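Local coordinates for protein possible thiamine biosynthesis enzyme (Candida albicans, PDB 2X7Q) that is of unknown function but has the periplasmic binding protein fold and probably binds a small solute, perhaps one connected with thiamine biosynthesis, at residues A[103-106]-A[107-111]; A[224-227]-A[228-232]; A[242-245]-A[246-250]; A[302-306]-A[307-311]. The protein carries 1 engineered substitution. One frame throughout, in Å; residues are numbered along the deposited sequence.

Interaction 1 (A[103-106]-A[107-111]); sequences VSTG and SNRDD
T105 carries its hydroxyl anti to the main-chain nitrogen (chi1 -173°), while R109 folds back at both chi2 and chi3. These torsions bring the two side chains together where strand 100-106 runs into the following loop. The touch is made low on the arginine, where T105 OG1 lies 3.7 Å from R109 CG. The two side chains cross obliquely, and this approach is van der Waals packing. R109 CG also passes over G106, 3.6 Å from G106 CA. G106 presents only main-chain atoms here, and the arginine chain lies close against them. Beyond CG, the bent chain of R109 leads to D111. The guanidinium grips the carboxylate side-on with two nitrogens. R109 NH2 reaches D111 OD2 at 2.8 Å in a nearly straight bond (169°), almost in the guanidinium plane. R109 NE meets D111 OD1 at 2.9 Å on the syn side, tilted out of that plane and more bent. R109 is buried and D111 exposed, so the pair joins an interior position to the surface. D172 gives its carbonyl to T105 OG1 and its carboxylate to R109 NH2, and R109 NH1 binds the carbonyls of V162 and S171. Several acceptors thus fix the rotation of the guanidinium and would balance its charge. Strand 100-106 runs antiparallel to both of its neighbours, pairing S104 with F174 of strand 173-177 and T105 with K191 of strand 190-197.

Interaction 2 (A[224-227]-A[228-232]); sequences DAVN and QGIQY
D224 to N227 and Q228 to Y232 are consecutive turns of the long helix 216-235 of this periplasmic binding protein fold, joined by i to i+4 main-chain bonds of 2.8 to 3.2 Å, with Q228 N to D224 O the longest. The four bonds run in order from Q228, G229, I230 and Q231 to D224, A225, V226 and N227. The side chains divide into an apolar and a polar set. V226 and I230 make a classic i, i+4 pair on the buried side. V226 CG1 stands anti to the main-chain nitrogen (chi1 173°) and meets I230 CD1 at 4.2 Å. The approach is apolar, between the ends of two branched side chains. Around this pair, V226 packs on L30 and I230 on P29, both from helix 28-35. G229 is buried too and has no side chain. The polar ends are taken up by residues outside the two segments. The N227 amide, with CG anti to the main-chain nitrogen, gives ND2 to the carbonyl of I268, with a weak second bond to the carbonyl of S266. D224 forms a salt bridge with K220, one turn earlier in the same helix, and Q231 NE2 binds E235, one turn later. On Q228 the aliphatic part stays near the preceding turn, with Q228 CG 3.8 Å from D224 O. The closest side-chain approach on I230 is also to a carbonyl: I230 CG1 lies 3.2 Å from V226 O.

Interaction 3 (A[242-245]-A[246-250]); sequences EYIS and SNLDY
E242 and Y243 offer their carbonyls to the side chains of S246 and N247, which fold back onto the last turn of helix 237-247. S246 OG donates to E242 O at 2.7 Å. Its chi1 of 64° sets the hydroxyl between the main-chain nitrogen and carbonyl carbon, facing back along the helix. N247 ND2 donates to Y243 O at 2.9 Å. This bond is nearly straight (166°), and it lies in the amide plane and on a carbonyl lone pair. The same amide nitrogen sits beside the Y243 ring, 3.5 Å from Y243 CD1, with ring and amide planes 32° apart. The main-chain N-H groups of S246 and N247 make only weak bonds to these carbonyls. L248 N still binds I244 O at 2.8 Å, but L248 itself leaves helical geometry. The chain then passes through an inverse gamma turn centred on D249. This return brings Y250 against I244, the side chains meeting at an angle, with I244 CG2 3.6 Å from Y250 CD2. It also brings Y250 O to 3.0 Å from S245 CA, a CA-H...O contact. Farther out, the I244 side chain packs on A255 and W258 of helix 252-259. The Y243 ring stacks on F31 of helix 28-35, and the Y250 hydroxyl binds T180. The chemistry implies a helix end finished by its own side chains. Where the N-H bonds weaken, a hydroxyl and an amide add bonds to the same carbonyls, and I244 and Y250 add an apolar contact.

Interaction 4 (A[302-306]-A[307-311]); sequences RLNSN and VKKTN
V307 folds back on L303 just as helix 296-306 gives way to a loop. At the root of the side chain, V307 CB lies 3.1 Å from L303 O. The next atom, V307 CG2, stays near that oxygen, 3.2 Å from L303 O. The chi1 of -177° sets this branch anti to the carbonyl carbon and beside the main-chain nitrogen, which is the side where L303 lies. V307 CG2 also meets the leucine side chain, 4.0 Å from L303 CD2. The two side chains lie side by side and point the same way. Beyond the pair, V307 packs on W275 and V279 of helix 275-289, and L303 shares V279 and touches I78 and I81 of helix 74-82. The main chain adds a weak bond from V307 N to L303 O at 2.9 Å. L303 O also receives N306 N at 3.3 Å, so this oxygen has two main-chain donors. On the exposed side, K309 is bent at chi3 and chi4. That brings K309 NZ to 3.7 Å from N304 OD1, a loose polar approach. The lysine also makes a cation-pi contact with W275. N306 and K308 pair through their main chains with V90 of strand 88-95. Chemically, the one hydrogen bond across the segments is weak, and it is joined by apolar packing of V307 on L303. W275 has two roles: apolar partner of V307 and cation-pi partner of K309.

The four contacts come in series along the chain, and none touches another. Interaction 1 lies where strand 100-106 passes into a loop, in the sheet that also contains 173-177 and 190-197. Its centre is 41 Å from that of interaction 2 and 42 Å from that of interaction 4, on the opposite side of the chain's centre from both. Interactions 2 and 3 lie on successive helices, 216-235 and 237-247, with centres 20 Å apart, and both touch helix 28-35. Interaction 4 comes last and pairs with strand 88-95 of the other five-stranded sheet. Two such sheets are the hallmark of the two-lobed periplasmic binding protein fold, and the contacts sample both halves.

Interaction 1 (A[103-106]-A[107-111])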
loop_
_atom_site.group_PDB
_atom_site.type_symbol
_atom_site.label_atom_id
_atom_site.label_comp_id
_atom_site.label_asym_id
_atom_site.label_seq_id
_atom_site.Cartn_x
_atom_site.Cartn_y
_atom_site.Cartn_z
ATOM N N VAL A 103 15.977 -2.175 0.804
ATOM C CA VAL A 103 16.797 -1.044 1.216
ATOM C C VAL A 103 17.901 -0.809 0.192
ATOM O O VAL A 103 18.707 -1.700 -0.079
ATOM C CB VAL A 103 17.421 -1.284 2.600
ATOM C CG1 VAL A 103 18.198 -0.059 3.051
ATOM C CG2 VAL A 103 16.339 -1.634 3.613
ATOM N N SER A 104 17.938 0.393 -0.376
ATOM C CA SER A 104 18.883 0.693 -1.445
ATOM C C SER A 104 19.846 1.817 -1.079
ATOM O O SER A 104 19.552 2.647 -0.217
ATOM C CB SER A 104 18.137 1.061 -2.729
ATOM O OG SER A 104 17.230 0.042 -3.108
ATOM N N THR A 105 20.997 1.831 -1.744
ATOM C CA THR A 105 21.965 2.910 -1.597
ATOM C C THR A 105 22.626 3.176 -2.943
ATOM O O THR A 105 22.327 2.506 -3.932
ATOM C CB THR A 105 23.039 2.576 -0.544
ATOM O OG1 THR A 105 23.865 3.725 -0.313
ATOM C CG2 THR A 105 23.907 1.417 -1.009
ATOM N N GLY A 106 23.523 4.157 -2.978
ATOM C CA GLY A 106 24.218 4.509 -4.203
ATOM C C GLY A 106 24.986 3.345 -4.798
ATOM O O GLY A 106 25.244 2.352 -4.120
ATOM N N SER A 107 25.353 3.469 -6.070
ATOM C CA SER A 107 26.095 2.423 -6.762
ATOM C C SER A 107 27.511 2.290 -6.209
ATOM O O SER A 107 28.028 1.182 -6.063
ATOM C CB SER A 107 26.143 2.705 -8.263
ATOM O OG SER A 107 26.782 3.937 -8.535
ATOM N N ASN A 108 28.130 3.426 -5.903
ATOM C CA ASN A 108 29.480 3.443 -5.352
ATOM C C ASN A 108 29.543 4.189 -4.023
ATOM O O ASN A 108 29.906 5.365 -3.979
ATOM C CB ASN A 108 30.459 4.071 -6.345
ATOM C CG ASN A 108 31.896 4.013 -5.861
ATOM O OD1 ASN A 108 32.464 2.933 -5.697
ATOM N ND2 ASN A 108 32.495 5.178 -5.638
ATOM N N ARG A 109 29.190 3.499 -2.943
ATOM C CA ARG A 109 29.200 4.103 -1.616
ATOM C C ARG A 109 30.031 3.277 -0.635
ATOM O O ARG A 109 29.528 2.330 -0.032
ATOM C CB ARG A 109 27.773 4.253 -1.087
ATOM C CG ARG A 109 26.888 5.160 -1.916
ATOM C CD ARG A 109 27.338 6.607 -1.832
ATOM N NE ARG A 109 27.347 7.093 -0.455
ATOM C CZ ARG A 109 26.282 7.589 0.169
ATOM N NH1 ARG A 109 25.119 7.666 -0.459
ATOM N NH2 ARG A 109 26.381 8.005 1.424
ATOM N N ASP A 110 31.301 3.638 -0.479
ATOM C CA ASP A 110 32.184 2.932 0.443
ATOM C C ASP A 110 31.736 3.112 1.890
ATOM O O ASP A 110 32.072 2.307 2.757
ATOM C CB ASP A 110 33.627 3.416 0.285
ATOM C CG ASP A 110 34.268 2.935 -1.000
ATOM O OD1 ASP A 110 33.599 2.214 -1.768
ATOM O OD2 ASP A 110 35.445 3.278 -1.239
ATOM N N ASP A 111 30.973 4.168 2.142
ATOM C CA ASP A 111 30.540 4.496 3.495
ATOM C C ASP A 111 29.269 3.757 3.908
ATOM O O ASP A 111 28.917 3.728 5.087
ATOM C CB ASP A 111 30.344 6.007 3.641
ATOM C CG ASP A 111 29.322 6.563 2.665
ATOM O OD1 ASP A 111 29.139 5.969 1.580
ATOM O OD2 ASP A 111 28.710 7.605 2.981
#

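Interaction 2 (A[224-227]-A[228-232])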
loop_
_atom_site.group_PDB
_atom_site.type_symbol
_atom_site.label_atom_id
_atom_site.label_comp_id
_atom_site.label_asym_id
_atom_site.label_seq_id
_atom_site.Cartn_x
_atom_site.Cartn_y
_atom_site.Cartn_z
ATOM N N ASP A 224 -17.348 -6.842 -4.603
ATOM C CA ASP A 224 -17.702 -8.094 -5.263
ATOM C C ASP A 224 -17.085 -8.160 -6.659
ATOM O O ASP A 224 -16.637 -9.216 -7.098
ATOM C CB ASP A 224 -19.221 -8.254 -5.345
ATOM C CG ASP A 224 -19.854 -8.496 -3.992
ATOM O OD1 ASP A 224 -19.117 -8.807 -3.036
ATOM O OD2 ASP A 224 -21.093 -8.389 -3.881
ATOM N N ALA A 225 -17.061 -7.025 -7.351
ATOM C CA ALA A 225 -16.467 -6.952 -8.680
ATOM C C ALA A 225 -14.961 -7.178 -8.594
ATOM O O ALA A 225 -14.374 -7.841 -9.447
ATOM C CB ALA A 225 -16.769 -5.609 -9.324
ATOM N N VAL A 226 -14.341 -6.616 -7.561
ATOM C CA VAL A 226 -12.917 -6.812 -7.318
ATOM C C VAL A 226 -12.622 -8.279 -7.024
ATOM O O VAL A 226 -11.590 -8.805 -7.433
ATOM C CB VAL A 226 -12.418 -5.939 -6.149
ATOM C CG1 VAL A 226 -10.977 -6.275 -5.807
ATOM C CG2 VAL A 226 -12.564 -4.462 -6.488
ATOM N N ASN A 227 -13.541 -8.938 -6.326
ATOM C CA ASN A 227 -13.397 -10.357 -6.020
ATOM C C ASN A 227 -13.311 -11.189 -7.293
ATOM O O ASN A 227 -12.526 -12.130 -7.380
ATOM C CB ASN A 227 -14.565 -10.843 -5.156
ATOM C CG ASN A 227 -14.401 -12.283 -4.708
ATOM O OD1 ASN A 227 -14.312 -13.199 -5.527
ATOM N ND2 ASN A 227 -14.356 -12.489 -3.398
ATOM N N GLN A 228 -14.132 -10.838 -8.278
ATOM C CA GLN A 228 -14.116 -11.516 -9.568
ATOM C C GLN A 228 -12.859 -11.147 -10.347
ATOM O O GLN A 228 -12.295 -11.975 -11.060
ATOM C CB GLN A 228 -15.366 -11.163 -10.379
ATOM C CG GLN A 228 -16.648 -11.795 -9.859
ATOM C CD GLN A 228 -17.841 -11.517 -10.751
ATOM O OE1 GLN A 228 -18.000 -10.410 -11.262
ATOM N NE2 GLN A 228 -18.688 -12.522 -10.937
ATOM N N GLY A 229 -12.425 -9.897 -10.208
ATOM C CA GLY A 229 -11.213 -9.433 -10.858
ATOM C C GLY A 229 -9.995 -10.168 -10.333
ATOM O O GLY A 229 -9.050 -10.435 -11.075
ATOM N N ILE A 230 -10.026 -10.495 -9.046
ATOM C CA ILE A 230 -8.953 -11.252 -8.416
ATOM C C ILE A 230 -8.942 -12.696 -8.912
ATOM O O ILE A 230 -7.882 -13.254 -9.191
ATOM C CB ILE A 230 -9.088 -11.244 -6.880
ATOM C CG1 ILE A 230 -8.821 -9.843 -6.327
ATOM C CG2 ILE A 230 -8.138 -12.251 -6.258
ATOM C CD1 ILE A 230 -8.925 -9.749 -4.821
ATOM N N GLN A 231 -10.123 -13.296 -9.017
ATOM C CA GLN A 231 -10.235 -14.668 -9.495
ATOM C C GLN A 231 -9.737 -14.784 -10.933
ATOM O O GLN A 231 -9.024 -15.725 -11.273
ATOM C CB GLN A 231 -11.679 -15.167 -9.388
ATOM C CG GLN A 231 -11.873 -16.603 -9.860
ATOM C CD GLN A 231 -13.310 -17.072 -9.746
ATOM O OE1 GLN A 231 -14.189 -16.326 -9.320
ATOM N NE2 GLN A 231 -13.554 -18.320 -10.128
ATOM N N TYR A 232 -10.114 -13.825 -11.774
ATOM C CA TYR A 232 -9.660 -13.812 -13.158
ATOM C C TYR A 232 -8.138 -13.759 -13.209
ATOM O O TYR A 232 -7.507 -14.534 -13.922
ATOM C CB TYR A 232 -10.257 -12.625 -13.918
ATOM C CG TYR A 232 -9.960 -12.648 -15.403
ATOM C CD1 TYR A 232 -8.782 -12.109 -15.907
ATOM C CD2 TYR A 232 -10.855 -13.216 -16.300
ATOM C CE1 TYR A 232 -8.508 -12.134 -17.265
ATOM C CE2 TYR A 232 -10.592 -13.246 -17.658
ATOM C CZ TYR A 232 -9.418 -12.705 -18.133
ATOM O OH TYR A 232 -9.153 -12.734 -19.480
#

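Interaction 3 (A[242-245]-A[246-250])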
loop_
_atom_site.group_PDB
_atom_site.type_symbol
_atom_site.label_atom_id
_atom_site.label_comp_id
_atom_site.label_asym_id
_atom_site.label_seq_id
_atom_site.Cartn_x
_atom_site.Cartn_y
_atom_site.Cartn_z
ATOM N N GLU A 242 1.854 -10.176 -19.068
ATOM C CA GLU A 242 1.929 -9.371 -20.280
ATOM C C GLU A 242 1.464 -7.942 -20.015
ATOM O O GLU A 242 2.107 -6.987 -20.434
ATOM C CB GLU A 242 1.091 -9.998 -21.397
ATOM C CG GLU A 242 1.167 -9.251 -22.723
ATOM C CD GLU A 242 0.261 -9.847 -23.789
ATOM O OE1 GLU A 242 -0.758 -10.472 -23.424
ATOM O OE2 GLU A 242 0.563 -9.682 -24.990
ATOM N N TYR A 243 0.337 -7.807 -19.322
ATOM C CA TYR A 243 -0.224 -6.498 -19.006
ATOM C C TYR A 243 0.741 -5.655 -18.180
ATOM O O TYR A 243 0.984 -4.492 -18.494
ATOM C CB TYR A 243 -1.542 -6.653 -18.246
ATOM C CG TYR A 243 -2.012 -5.379 -17.568
ATOM C CD1 TYR A 243 -2.602 -4.356 -18.297
ATOM C CD2 TYR A 243 -1.862 -5.200 -16.197
ATOM C CE1 TYR A 243 -3.029 -3.191 -17.682
ATOM C CE2 TYR A 243 -2.288 -4.041 -15.570
ATOM C CZ TYR A 243 -2.870 -3.042 -16.320
ATOM O OH TYR A 243 -3.296 -1.887 -15.712
ATOM N N ILE A 244 1.283 -6.246 -17.120
ATOM C CA ILE A 244 2.174 -5.531 -16.213
ATOM C C ILE A 244 3.444 -5.065 -16.913
ATOM O O ILE A 244 3.877 -3.931 -16.733
ATOM C CB ILE A 244 2.570 -6.404 -15.006
ATOM C CG1 ILE A 244 1.334 -6.787 -14.194
ATOM C CG2 ILE A 244 3.582 -5.683 -14.135
ATOM C CD1 ILE A 244 1.631 -7.692 -13.024
ATOM N N SER A 245 4.033 -5.943 -17.718
ATOM C CA SER A 245 5.304 -5.648 -18.369
ATOM C C SER A 245 5.154 -4.705 -19.560
ATOM O O SER A 245 6.124 -4.081 -19.984
ATOM C CB SER A 245 5.995 -6.944 -18.804
ATOM O OG SER A 245 5.188 -7.680 -19.704
ATOM N N SER A 246 3.943 -4.600 -20.096
ATOM C CA SER A 246 3.706 -3.775 -21.278
ATOM C C SER A 246 3.113 -2.410 -20.933
ATOM O O SER A 246 3.091 -1.509 -21.772
ATOM C CB SER A 246 2.802 -4.507 -22.273
ATOM O OG SER A 246 1.514 -4.729 -21.729
ATOM N N ASN A 247 2.636 -2.261 -19.700
ATOM C CA ASN A 247 2.016 -1.010 -19.269
ATOM C C ASN A 247 2.693 -0.382 -18.053
ATOM O O ASN A 247 2.550 0.814 -17.804
ATOM C CB ASN A 247 0.528 -1.225 -18.980
ATOM C CG ASN A 247 -0.260 -1.583 -20.225
ATOM O OD1 ASN A 247 -0.752 -0.707 -20.937
ATOM N ND2 ASN A 247 -0.387 -2.877 -20.492
ATOM N N LEU A 248 3.429 -1.192 -17.300
ATOM C CA LEU A 248 4.104 -0.710 -16.100
ATOM C C LEU A 248 5.611 -0.941 -16.182
ATOM O O LEU A 248 6.083 -1.704 -17.026
ATOM C CB LEU A 248 3.521 -1.383 -14.857
ATOM C CG LEU A 248 2.002 -1.262 -14.701
ATOM C CD1 LEU A 248 1.509 -2.063 -13.504
ATOM C CD2 LEU A 248 1.581 0.196 -14.586
ATOM N N ASP A 249 6.360 -0.276 -15.308
ATOM C CA ASP A 249 7.816 -0.360 -15.332
ATOM C C ASP A 249 8.324 -1.655 -14.707
ATOM O O ASP A 249 9.029 -1.634 -13.695
ATOM C CB ASP A 249 8.444 0.840 -14.622
ATOM C CG ASP A 249 9.936 0.946 -14.872
ATOM O OD1 ASP A 249 10.350 0.839 -16.044
ATOM O OD2 ASP A 249 10.696 1.143 -13.903
ATOM N N TYR A 250 7.963 -2.779 -15.316
ATOM C CA TYR A 250 8.446 -4.079 -14.876
ATOM C C TYR A 250 8.740 -4.940 -16.091
ATOM O O TYR A 250 7.959 -4.966 -17.041
ATOM C CB TYR A 250 7.407 -4.781 -14.000
ATOM C CG TYR A 250 6.908 -3.961 -12.832
ATOM C CD1 TYR A 250 7.531 -4.027 -11.592
ATOM C CD2 TYR A 250 5.802 -3.130 -12.965
ATOM C CE1 TYR A 250 7.072 -3.284 -10.520
ATOM C CE2 TYR A 250 5.336 -2.383 -11.898
ATOM C CZ TYR A 250 5.975 -2.464 -10.680
ATOM O OH TYR A 250 5.513 -1.722 -9.619
#

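Interaction 4 (A[302-306]-A[307-311])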
loop_
_atom_site.group_PDB
_atom_site.type_symbol
_atom_site.label_atom_id
_atom_site.label_comp_id
_atom_site.label_asym_id
_atom_site.label_seq_id
_atom_site.Cartn_x
_atom_site.Cartn_y
_atom_site.Cartn_z
ATOM N N ARG A 302 -10.015 3.505 18.766
ATOM C CA ARG A 302 -10.139 4.204 17.493
ATOM C C ARG A 302 -10.250 3.231 16.322
ATOM O O ARG A 302 -10.972 3.485 15.360
ATOM C CB ARG A 302 -8.965 5.164 17.291
ATOM C CG ARG A 302 -8.985 6.354 18.236
ATOM C CD ARG A 302 -7.759 7.225 18.057
ATOM N NE ARG A 302 -7.821 8.432 18.875
ATOM C CZ ARG A 302 -6.839 9.324 18.967
ATOM N NH1 ARG A 302 -5.713 9.146 18.293
ATOM N NH2 ARG A 302 -6.981 10.394 19.734
ATOM N N LEU A 303 -9.535 2.115 16.415
ATOM C CA LEU A 303 -9.552 1.101 15.367
ATOM C C LEU A 303 -10.812 0.239 15.440
ATOM O O LEU A 303 -11.338 -0.193 14.415
ATOM C CB LEU A 303 -8.302 0.221 15.457
ATOM C CG LEU A 303 -6.967 0.917 15.190
ATOM C CD1 LEU A 303 -5.814 -0.056 15.352
ATOM C CD2 LEU A 303 -6.959 1.531 13.799
ATOM N N ASN A 304 -11.289 -0.012 16.655
ATOM C CA ASN A 304 -12.499 -0.802 16.859
ATOM C C ASN A 304 -13.747 -0.146 16.272
ATOM O O ASN A 304 -14.763 -0.807 16.067
ATOM C CB ASN A 304 -12.711 -1.090 18.349
ATOM C CG ASN A 304 -11.937 -2.305 18.829
ATOM O OD1 ASN A 304 -11.751 -3.270 18.088
ATOM N ND2 ASN A 304 -11.492 -2.266 20.080
ATOM N N SER A 305 -13.662 1.152 15.999
ATOM C CA SER A 305 -14.800 1.903 15.480
ATOM C C SER A 305 -14.711 2.132 13.973
ATOM O O SER A 305 -15.726 2.353 13.313
ATOM C CB SER A 305 -14.932 3.249 16.200
ATOM O OG SER A 305 -15.136 3.078 17.590
ATOM N N ASN A 306 -13.497 2.078 13.433
ATOM C CA ASN A 306 -13.279 2.388 12.023
ATOM C C ASN A 306 -12.707 1.233 11.202
ATOM O O ASN A 306 -12.420 1.394 10.015
ATOM C CB ASN A 306 -12.388 3.627 11.876
ATOM C CG ASN A 306 -13.075 4.902 12.334
ATOM O OD1 ASN A 306 -13.078 5.908 11.624
ATOM N ND2 ASN A 306 -13.657 4.867 13.525
ATOM N N VAL A 307 -12.537 0.073 11.830
ATOM C CA VAL A 307 -12.079 -1.113 11.112
ATOM C C VAL A 307 -13.159 -2.193 11.112
ATOM O O VAL A 307 -13.528 -2.718 12.165
ATOM C CB VAL A 307 -10.773 -1.684 11.702
ATOM C CG1 VAL A 307 -10.297 -2.871 10.877
ATOM C CG2 VAL A 307 -9.699 -0.609 11.755
ATOM N N LYS A 308 -13.659 -2.517 9.924
ATOM C CA LYS A 308 -14.765 -3.459 9.774
ATOM C C LYS A 308 -14.448 -4.856 10.306
ATOM O O LYS A 308 -13.362 -5.389 10.072
ATOM C CB LYS A 308 -15.189 -3.549 8.306
ATOM C CG LYS A 308 -15.943 -2.328 7.792
ATOM C CD LYS A 308 -17.312 -2.214 8.441
ATOM C CE LYS A 308 -18.106 -1.052 7.863
ATOM N NZ LYS A 308 -19.475 -0.981 8.449
ATOM N N LYS A 309 -15.402 -5.438 11.028
ATOM C CA LYS A 309 -15.299 -6.826 11.463
ATOM C C LYS A 309 -16.404 -7.653 10.817
ATOM O O LYS A 309 -16.616 -8.815 11.163
ATOM C CB LYS A 309 -15.367 -6.930 12.988
ATOM C CG LYS A 309 -14.106 -6.447 13.694
ATOM C CD LYS A 309 -14.040 -6.940 15.135
ATOM C CE LYS A 309 -15.001 -6.179 16.040
ATOM N NZ LYS A 309 -14.588 -4.759 16.229
ATOM N N THR A 310 -17.105 -7.034 9.871
ATOM C CA THR A 310 -18.157 -7.704 9.117
ATOM C C THR A 310 -18.091 -7.292 7.650
ATOM O O THR A 310 -17.329 -6.399 7.281
ATOM C CB THR A 310 -19.556 -7.362 9.661
ATOM O OG1 THR A 310 -19.830 -5.972 9.447
ATOM C CG2 THR A 310 -19.643 -7.668 11.149
ATOM N N ASN A 311 -18.895 -7.949 6.821
ATOM C CA ASN A 311 -18.995 -7.591 5.413
ATOM C C ASN A 311 -20.223 -6.728 5.153
ATOM O O ASN A 311 -21.205 -6.789 5.895
ATOM C CB ASN A 311 -19.044 -8.846 4.541
ATOM C CG ASN A 311 -17.748 -9.628 4.572
ATOM O OD1 ASN A 311 -17.737 -10.817 4.886
ATOM N ND2 ASN A 311 -16.645 -8.963 4.247
#